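Local coordinates for CheC, inhibitor of MCP methylation / FliN fusion protein (Thermotoga maritima, PDB 4HYN) that serves in the flagellar rotor as FliY and, as a member of the CheC phosphatase family, probably dephosphorylates the chemotaxis response regulator CheY, at residues 43-47 against 48-52; 181-184 against 185-189. All blocks are in the same frame, centred on the assembly; numbering follows the deposited sequence.

Interaction 1: residues 43-47 against 48-52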
ATOM      1  N   ARG A  43       9.467  -6.280  -5.666  1.00 15.02           N
ATOM      2  CA  ARG A  43      10.809  -5.873  -6.056  1.00 16.24           C
ATOM      3  C   ARG A  43      11.647  -5.303  -4.912  1.00 16.27           C
ATOM      4  O   ARG A  43      11.156  -4.514  -4.115  1.00 16.39           O
ATOM      5  CB  ARG A  43      10.669  -4.843  -7.185  1.00 15.22           C
ATOM      6  CG  ARG A  43      11.923  -4.086  -7.604  1.00 18.17           C
ATOM      7  CD  ARG A  43      11.533  -3.028  -8.641  1.00 19.47           C
ATOM      8  NE  ARG A  43      12.668  -2.280  -9.173  1.00 24.58           N
ATOM      9  CZ  ARG A  43      13.417  -2.671 -10.204  1.00 27.69           C
ATOM     10  NH1 ARG A  43      13.163  -3.816 -10.830  1.00 25.35           N
ATOM     11  NH2 ARG A  43      14.406  -1.895 -10.633  1.00 29.09           N
ATOM     12  N   GLU A  44      12.896  -5.746  -4.810  1.00 16.35           N
ATOM     13  CA  GLU A  44      13.785  -5.228  -3.785  1.00 17.61           C
ATOM     14  C   GLU A  44      14.493  -4.037  -4.409  1.00 19.08           C
ATOM     15  O   GLU A  44      14.938  -4.102  -5.554  1.00 20.24           O
ATOM     16  CB  GLU A  44      14.802  -6.268  -3.327  1.00 18.03           C
ATOM     17  CG  GLU A  44      15.634  -5.771  -2.148  1.00 18.60           C
ATOM     18  CD  GLU A  44      16.504  -6.837  -1.523  1.00 19.51           C
ATOM     19  OE1 GLU A  44      16.425  -8.019  -1.933  1.00 23.71           O
ATOM     20  OE2 GLU A  44      17.276  -6.486  -0.613  1.00 16.41           O
ATOM     21  N   GLU A  45      14.623  -2.960  -3.644  1.00 19.45           N
ATOM     22  CA  GLU A  45      15.218  -1.741  -4.163  1.00 19.81           C
ATOM     23  C   GLU A  45      15.989  -0.967  -3.100  1.00 18.13           C
ATOM     24  O   GLU A  45      15.611  -0.964  -1.933  1.00 17.35           O
ATOM     25  CB  GLU A  45      14.078  -0.853  -4.683  1.00 22.37           C
ATOM     26  CG  GLU A  45      14.482   0.289  -5.582  1.00 29.03           C
ATOM     27  CD  GLU A  45      14.721  -0.161  -7.008  1.00 33.19           C
ATOM     28  OE1 GLU A  45      13.736  -0.244  -7.769  1.00 36.64           O
ATOM     29  OE2 GLU A  45      15.886  -0.433  -7.367  1.00 34.00           O
ATOM     30  N   LYS A  46      17.098  -0.348  -3.498  1.00 16.03           N
ATOM     31  CA  LYS A  46      17.848   0.489  -2.567  1.00 15.74           C
ATOM     32  C   LYS A  46      16.962   1.724  -2.363  1.00 13.10           C
ATOM     33  O   LYS A  46      16.303   2.174  -3.300  1.00  8.94           O
ATOM     34  CB  LYS A  46      19.170   0.955  -3.177  1.00 16.76           C
ATOM     35  CG  LYS A  46      20.325  -0.015  -3.164  1.00 19.22           C
ATOM     36  CD  LYS A  46      21.519   0.707  -3.779  1.00 22.89           C
ATOM     37  CE  LYS A  46      22.764  -0.145  -3.908  1.00 26.00           C
ATOM     38  NZ  LYS A  46      23.857   0.631  -4.596  1.00 25.67           N
HETATM   39  N   MSE A  47      16.957   2.265  -1.148  1.00 14.41           N
HETATM   40  CA  MSE A  47      16.159   3.448  -0.817  1.00 16.55           C
HETATM   41  C   MSE A  47      16.421   4.641  -1.746  1.00 16.72           C
HETATM   42  O   MSE A  47      15.485   5.343  -2.129  1.00 16.48           O
HETATM   43  CB  MSE A  47      16.432   3.858   0.633  1.00 20.51           C
HETATM   44  CG  MSE A  47      15.710   5.113   1.127  1.00 24.95           C
HETATM   45 SE   MSE A  47      13.785   4.940   1.388  1.00 30.33          SE
HETATM   46  CE  MSE A  47      13.223   6.411   0.273  1.00 29.55           C
ATOM     47  N   LYS A  48      17.680   4.845  -2.132  1.00 15.36           N
ATOM     48  CA  LYS A  48      18.038   5.964  -2.996  1.00 17.06           C
ATOM     49  C   LYS A  48      17.431   5.908  -4.389  1.00 17.32           C
ATOM     50  O   LYS A  48      17.355   6.932  -5.064  1.00 17.98           O
ATOM     51  CB  LYS A  48      19.561   6.113  -3.116  1.00 18.79           C
ATOM     52  CG  LYS A  48      20.237   5.027  -3.946  1.00 23.99           C
ATOM     53  CD  LYS A  48      21.727   5.291  -4.102  1.00 25.44           C
ATOM     54  CE  LYS A  48      22.401   4.156  -4.857  1.00 28.14           C
ATOM     55  NZ  LYS A  48      23.890   4.297  -4.895  1.00 28.49           N
ATOM     56  N   ASN A  49      16.994   4.726  -4.818  1.00 17.17           N
ATOM     57  CA  ASN A  49      16.412   4.583  -6.148  1.00 15.95           C
ATOM     58  C   ASN A  49      14.892   4.555  -6.201  1.00 16.47           C
ATOM     59  O   ASN A  49      14.322   4.572  -7.292  1.00 18.61           O
ATOM     60  CB  ASN A  49      16.949   3.332  -6.853  1.00 16.53           C
ATOM     61  CG  ASN A  49      18.452   3.392  -7.129  1.00 19.80           C
ATOM     62  OD1 ASN A  49      19.136   2.367  -7.082  1.00 20.80           O
ATOM     63  ND2 ASN A  49      18.966   4.585  -7.427  1.00 17.77           N
ATOM     64  N   VAL A  50      14.228   4.534  -5.047  1.00 14.59           N
ATOM     65  CA  VAL A  50      12.764   4.471  -5.033  1.00 14.20           C
ATOM     66  C   VAL A  50      12.059   5.602  -5.784  1.00 14.63           C
ATOM     67  O   VAL A  50      11.195   5.342  -6.628  1.00 13.16           O
ATOM     68  CB  VAL A  50      12.209   4.375  -3.600  1.00 14.14           C
ATOM     69  CG1 VAL A  50      10.689   4.452  -3.611  1.00 15.92           C
ATOM     70  CG2 VAL A  50      12.648   3.076  -2.968  1.00 15.42           C
ATOM     71  N   LYS A  51      12.436   6.846  -5.496  1.00 13.36           N
ATOM     72  CA  LYS A  51      11.819   7.991  -6.154  1.00 14.59           C
ATOM     73  C   LYS A  51      11.856   7.904  -7.683  1.00 16.59           C
ATOM     74  O   LYS A  51      10.877   8.255  -8.352  1.00 16.99           O
ATOM     75  CB  LYS A  51      12.463   9.303  -5.696  1.00 13.20           C
ATOM     76  CG  LYS A  51      11.729  10.532  -6.199  1.00 12.67           C
ATOM     77  CD  LYS A  51      12.549  11.794  -6.022  1.00 15.41           C
ATOM     78  CE  LYS A  51      11.813  13.005  -6.594  1.00 16.49           C
ATOM     79  NZ  LYS A  51      12.654  14.230  -6.627  1.00 16.37           N
ATOM     80  N   SER A  52      12.965   7.416  -8.238  1.00 17.55           N
ATOM     81  CA  SER A  52      13.094   7.307  -9.691  1.00 20.48           C
ATOM     82  C   SER A  52      12.165   6.258 -10.312  1.00 21.68           C
ATOM     83  O   SER A  52      12.058   6.174 -11.537  1.00 23.46           O
ATOM     84  CB  SER A  52      14.544   7.028 -10.092  1.00 22.75           C
ATOM     85  OG  SER A  52      14.982   5.770  -9.588  1.00 27.95           O
TER
HETATM   86  O   HOH W   1      18.346  -0.334  -6.496  1.00 19.09           O
HETATM   87  O   HOH W   2      14.678   7.576  -3.625  1.00 14.00           O

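Interaction 2: residues 181-184 against 185-189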
ATOM      1  N   GLN A 181       3.090  -0.247  -2.944  1.00 12.83           N
ATOM      2  CA  GLN A 181       3.362  -0.178  -1.531  1.00 13.41           C
ATOM      3  C   GLN A 181       4.868  -0.339  -1.373  1.00 11.22           C
ATOM      4  O   GLN A 181       5.500  -1.086  -2.121  1.00  9.87           O
ATOM      5  CB  GLN A 181       2.642  -1.310  -0.785  1.00 16.16           C
ATOM      6  CG  GLN A 181       3.235  -1.611   0.587  1.00 18.18           C
ATOM      7  CD  GLN A 181       2.466  -2.671   1.346  1.00 21.90           C
ATOM      8  OE1 GLN A 181       1.665  -2.359   2.224  1.00 25.51           O
ATOM      9  NE2 GLN A 181       2.724  -3.935   1.029  1.00 23.46           N
ATOM     10  N   VAL A 182       5.449   0.438  -0.467  1.00  9.46           N
ATOM     11  CA  VAL A 182       6.866   0.328  -0.202  1.00  9.18           C
ATOM     12  C   VAL A 182       7.109   0.294   1.308  1.00 10.45           C
ATOM     13  O   VAL A 182       6.594   1.122   2.063  1.00 10.32           O
ATOM     14  CB  VAL A 182       7.728   1.373  -1.003  1.00  8.88           C
ATOM     15  CG1 VAL A 182       6.853   2.366  -1.724  1.00  7.22           C
ATOM     16  CG2 VAL A 182       8.770   2.055  -0.121  1.00  7.77           C
ATOM     17  N   ILE A 183       7.716  -0.807   1.743  1.00 10.88           N
ATOM     18  CA  ILE A 183       8.048  -1.037   3.148  1.00 13.38           C
ATOM     19  C   ILE A 183       9.522  -1.377   3.222  1.00 14.03           C
ATOM     20  O   ILE A 183      10.093  -1.869   2.241  1.00 15.36           O
ATOM     21  CB  ILE A 183       7.245  -2.205   3.766  1.00 13.93           C
ATOM     22  CG1 ILE A 183       7.043  -3.327   2.739  1.00 15.88           C
ATOM     23  CG2 ILE A 183       5.934  -1.694   4.339  1.00 16.22           C
ATOM     24  CD1 ILE A 183       6.368  -4.588   3.297  1.00 17.08           C
ATOM     25  N   SER A 184      10.143  -1.116   4.371  1.00 13.47           N
ATOM     26  CA  SER A 184      11.565  -1.401   4.521  1.00 14.01           C
ATOM     27  C   SER A 184      11.852  -2.907   4.557  1.00 13.94           C
ATOM     28  O   SER A 184      10.998  -3.714   4.944  1.00 13.50           O
ATOM     29  CB  SER A 184      12.130  -0.717   5.772  1.00 11.08           C
ATOM     30  OG  SER A 184      11.951  -1.515   6.929  1.00 12.28           O
ATOM     31  N   ALA A 185      13.044  -3.283   4.117  1.00 13.81           N
ATOM     32  CA  ALA A 185      13.429  -4.683   4.139  1.00 14.14           C
ATOM     33  C   ALA A 185      13.553  -5.098   5.614  1.00 15.96           C
ATOM     34  O   ALA A 185      13.418  -6.278   5.961  1.00 15.86           O
ATOM     35  CB  ALA A 185      14.736  -4.870   3.409  1.00 11.94           C
ATOM     36  N   ASP A 186      13.795  -4.114   6.477  1.00 16.91           N
ATOM     37  CA  ASP A 186      13.903  -4.347   7.917  1.00 20.32           C
ATOM     38  C   ASP A 186      12.581  -4.889   8.445  1.00 18.90           C
ATOM     39  O   ASP A 186      12.560  -5.838   9.223  1.00 17.75           O
ATOM     40  CB  ASP A 186      14.205  -3.041   8.641  1.00 25.71           C
ATOM     41  CG  ASP A 186      15.620  -2.964   9.139  1.00 31.67           C
ATOM     42  OD1 ASP A 186      15.785  -2.668  10.343  1.00 38.56           O
ATOM     43  OD2 ASP A 186      16.561  -3.180   8.339  1.00 34.34           O
ATOM     44  N   LEU A 187      11.491  -4.243   8.036  1.00 16.93           N
ATOM     45  CA  LEU A 187      10.148  -4.637   8.428  1.00 16.88           C
ATOM     46  C   LEU A 187       9.788  -6.020   7.863  1.00 15.77           C
ATOM     47  O   LEU A 187       9.145  -6.817   8.540  1.00 15.74           O
ATOM     48  CB  LEU A 187       9.145  -3.613   7.914  1.00 19.61           C
ATOM     49  CG  LEU A 187       7.815  -3.581   8.660  1.00 22.13           C
ATOM     50  CD1 LEU A 187       7.976  -2.718   9.908  1.00 22.70           C
ATOM     51  CD2 LEU A 187       6.729  -3.021   7.769  1.00 22.87           C
ATOM     52  N   VAL A 188      10.194  -6.287   6.621  1.00 14.52           N
ATOM     53  CA  VAL A 188       9.930  -7.565   5.961  1.00 13.82           C
ATOM     54  C   VAL A 188      10.591  -8.716   6.722  1.00 16.52           C
ATOM     55  O   VAL A 188       9.962  -9.757   6.950  1.00 14.28           O
ATOM     56  CB  VAL A 188      10.428  -7.553   4.498  1.00 11.59           C
ATOM     57  CG1 VAL A 188      10.383  -8.957   3.894  1.00 10.30           C
ATOM     58  CG2 VAL A 188       9.582  -6.610   3.681  1.00 10.68           C
ATOM     59  N   LYS A 189      11.847  -8.515   7.125  1.00 17.28           N
ATOM     60  CA  LYS A 189      12.603  -9.520   7.881  1.00 19.22           C
ATOM     61  C   LYS A 189      11.906  -9.779   9.220  1.00 17.98           C
ATOM     62  O   LYS A 189      11.849 -10.911   9.703  1.00 17.06           O
ATOM     63  CB  LYS A 189      14.040  -9.036   8.139  1.00 20.82           C
ATOM     64  CG  LYS A 189      14.952 -10.110   8.715  1.00 28.06           C
ATOM     65  CD  LYS A 189      15.739  -9.655   9.948  1.00 31.48           C
ATOM     66  CE  LYS A 189      17.069  -9.007   9.571  1.00 36.07           C
ATOM     67  NZ  LYS A 189      17.908  -8.673  10.765  1.00 36.41           N
TER

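Interaction 1: residues 43-47 against 48-52
E45 and N49 meet where strand 35-46 runs out and the chain turns into helical geometry without a full helix. From CB the E45 chain leaves with CG anti to the backbone N (chi1 -165°) and then bends, which brings CG to 4.2 Å from V50 CG2. CD faces N49 CB, and the carboxylate splits its work. OE1 takes NE of R43 at 2.7 Å in a salt bridge; it lies at the guanidinium edge but is itself approached from above the carboxylate plane. OE2 lies 3.9 Å from N49 CB. It also receives a 2.6 Å bond from water 1, which donates to N49 OD1 as well and accepts from K46 N. With the carboxylate and amide planes nearly perpendicular, this water joins two groups that make no direct bond. Two successive i to i+3 bonds, N49 N to K46 O at 3.0 Å and V50 N to M47 O, make overlapping type I beta turns. With an alanine at E45, R43 NE would lose this salt bridge and water 1 one of its two acceptors, which is likely to leave both less firmly placed. K46 and K48 run side by side, their NZ atoms 3.7 Å apart; E159 forms a salt bridge with K48 and a weak, long ion pair with K46, so both ammonium groups gather at the one carboxylate, the stronger bond going to K48.

Interaction 2: residues 181-184 against 185-189
S184 is the N-cap of helix 185-200, and its OG accepts from L187 N at 3.0 Å with an N-H...O angle of 157°. The serine hydroxyl lies between its own backbone N and carbonyl carbon (chi1 86°), a rotation that swings OG over the first turn and sets it 3.2 Å from D186 CB. From the same residue, carbonyl O accepts V188 N at 3.2 Å. OG thus serves the L187 N-H, which lies too early for a helical acceptor, while S184 O makes the first regular i to i+4 bond of the helix.

Around this polar cap lies an apolar layer. I183 points toward the helix and spreads its two branches over different residues: CG2 meets L187 CD2, and CD1 meets V188 CG2, both pairs of side chains crossing at about a right angle. Farther out, I12 of helix 6-30 touches both I183 and V188, with M11 beside the valine. The sharp change of course, 76° between strand and helix segments, is framed by backbone bonds from I183 to A163 and from A185 to D161, which hold both sides of the junction to strand 161-171. On the helix side, V188 CG2 also rests 3.5 Å from S184 O, the same oxygen that its backbone amide bonds.

In the fold
From the N terminus, helix 6-30 leads into strand 35-46, an outermost strand of the six-stranded antiparallel sheet. Interaction 1 turns the chain at that strand's end into the loop before strand 57-66. Much later, interaction 2 turns it from strand 177-184 directly into the final helix, 185-200. The two are in series, neither nested nor crossed, and both are local turns. The centres of interactions 1 and 2 lie about 12 Å apart. The nearest atoms of interactions 1 and 2 are about 5 Å apart, so they do not touch. Strand 161-171 lies between their strands in the sheet and pairs with both. Both chain exits therefore leave the sheet beside the start of this shared strand, where D161 touches K46 and A185.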